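Local structure of phycocyanobilin lyase subunit alpha (Nostoc sp. PCC 7120, 5N3U) at residues A78-G82 against A107-S111. The protein probably serves, together with its partner CpcF, as the lyase required for attaching the phycocyanobilin chromophore to the phycocyanin alpha chain. Residues are numbered along the deposited sequence; the frame is centred on the assembly and turned at random.
Sequences ARALG and AAAQS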
loop_
_atom_site.group_PDB
_atom_site.type_symbol
_atom_site.label_atom_id
_atom_site.label_comp_id
_atom_site.label_asym_id
_atom_site.label_seq_id
_atom_site.Cartn_x
_atom_site.Cartn_y
_atom_site.Cartn_z
ATOM N N ALA A 78 -7.732 -21.751 -8.480
ATOM C CA ALA A 78 -6.443 -22.301 -8.795
ATOM C C ALA A 78 -5.268 -21.523 -8.191
ATOM O O ALA A 78 -4.377 -22.102 -7.623
ATOM C CB ALA A 78 -6.284 -22.458 -10.287
ATOM N N ARG A 79 -5.306 -20.212 -8.302
ATOM C CA ARG A 79 -4.244 -19.325 -7.782
ATOM C C ARG A 79 -4.204 -19.422 -6.268
ATOM O O ARG A 79 -3.153 -19.602 -5.670
ATOM C CB ARG A 79 -4.526 -17.874 -8.125
ATOM C CG ARG A 79 -4.482 -17.468 -9.556
ATOM C CD ARG A 79 -4.939 -15.989 -9.889
ATOM N NE ARG A 79 -4.966 -15.807 -11.366
ATOM C CZ ARG A 79 -5.943 -15.293 -12.107
ATOM N NH1 ARG A 79 -7.071 -14.807 -11.573
ATOM N NH2 ARG A 79 -5.769 -15.194 -13.426
ATOM N N ALA A 80 -5.368 -19.391 -5.629
ATOM C CA ALA A 80 -5.443 -19.519 -4.182
ATOM C C ALA A 80 -4.829 -20.825 -3.659
ATOM O O ALA A 80 -4.033 -20.792 -2.663
ATOM C CB ALA A 80 -6.894 -19.407 -3.722
ATOM N N LEU A 81 -5.091 -21.936 -4.340
ATOM C CA LEU A 81 -4.637 -23.263 -3.871
ATOM C C LEU A 81 -3.158 -23.379 -3.818
ATOM O O LEU A 81 -2.588 -24.055 -2.933
ATOM C CB LEU A 81 -5.217 -24.371 -4.691
ATOM C CG LEU A 81 -6.684 -24.546 -4.440
ATOM C CD1 LEU A 81 -7.283 -25.400 -5.480
ATOM C CD2 LEU A 81 -6.820 -25.222 -3.094
ATOM N N GLY A 82 -2.476 -22.662 -4.707
ATOM C CA GLY A 82 -1.056 -22.742 -4.650
ATOM C C GLY A 82 -0.460 -22.091 -3.397
ATOM O O GLY A 82 0.598 -22.420 -3.039
ATOM N N ALA A 107 -2.710 -20.402 -14.154
ATOM C CA ALA A 107 -2.863 -20.386 -12.724
ATOM C C ALA A 107 -2.527 -21.719 -12.103
ATOM O O ALA A 107 -1.858 -21.761 -11.090
ATOM C CB ALA A 107 -4.309 -20.023 -12.371
ATOM N N ALA A 108 -2.922 -22.800 -12.767
ATOM C CA ALA A 108 -2.648 -24.155 -12.265
ATOM C C ALA A 108 -1.191 -24.498 -12.299
ATOM O O ALA A 108 -0.613 -25.021 -11.355
ATOM C CB ALA A 108 -3.421 -25.216 -13.053
ATOM N N ALA A 109 -0.552 -24.176 -13.388
ATOM C CA ALA A 109 0.882 -24.389 -13.484
ATOM C C ALA A 109 1.647 -23.577 -12.459
ATOM O O ALA A 109 2.596 -24.107 -11.885
ATOM C CB ALA A 109 1.358 -24.061 -14.880
ATOM N N GLN A 110 1.247 -22.330 -12.211
ATOM C CA GLN A 110 1.926 -21.538 -11.177
ATOM C C GLN A 110 1.727 -22.175 -9.787
ATOM O O GLN A 110 2.691 -22.312 -8.993
ATOM C CB GLN A 110 1.389 -20.113 -11.136
ATOM C CG GLN A 110 1.794 -19.298 -12.329
ATOM C CD GLN A 110 0.944 -17.997 -12.492
ATOM O OE1 GLN A 110 -0.147 -17.826 -11.903
ATOM N NE2 GLN A 110 1.423 -17.113 -13.365
ATOM N N SER A 111 0.508 -22.634 -9.520
ATOM C CA SER A 111 0.280 -23.273 -8.218
ATOM C C SER A 111 0.993 -24.614 -8.078
ATOM O O SER A 111 1.514 -24.901 -7.045
ATOM C CB SER A 111 -1.235 -23.410 -8.038
ATOM O OG SER A 111 -1.728 -22.098 -7.857
HETATM O O HOH W 1 -2.385 -16.415 -12.462
#
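Ser111 reaches from helix 102-115 onto the backbone of helix 72-83, where its hydroxyl donates a hydrogen bond to the carbonyl oxygen of Ala78, OG to O 2.7 Å. The two helices belong to the HEAT-repeat region of this all-helical chain and stack side by side in the same direction: over these two segments their axes run 3° from parallel and only 8.0 Å apart. Small residues make that spacing possible. Ala78 and Ala107 meet methyl to methyl, CB to CB 3.8 Å, while further along Gly82 has no side chain, and its CA packs 3.5 Å from Ser111 CB. The CA atoms of Gly82 and Ser111 come within 3.8 Å of each other, the closest CA pair between the two segments.

The serine torsion sets up the bond: OG lies beside its own backbone N and anti to the carbonyl carbon, facing the backbone of the other helix. It approaches the Ala78 oxygen at a C=O...OG angle of 134° and tilted 35° from the carbonyl plane, which gives the hydroxyl of this buried serine an acceptor among the small apolar side chains around it. Leu93 of helix 90-96, the helix between the two in sequence, packs against both Ala78 and Ser111 and covers this part of the seam.

At the more exposed margin, Arg79 starts out away from helix 102-115, yet its CG rests 3.8 Å from Ala107 CB. The chain then runs extended to NE, and NH1 of the guanidinium is hydrogen-bonded to Asn76 OD1 one turn earlier. Arg79 NE donates, in the plane of its guanidinium, to a water 2.9 Å away, and the same water donates to Gln110 OE1 at 2.7 Å, bridging the two helices.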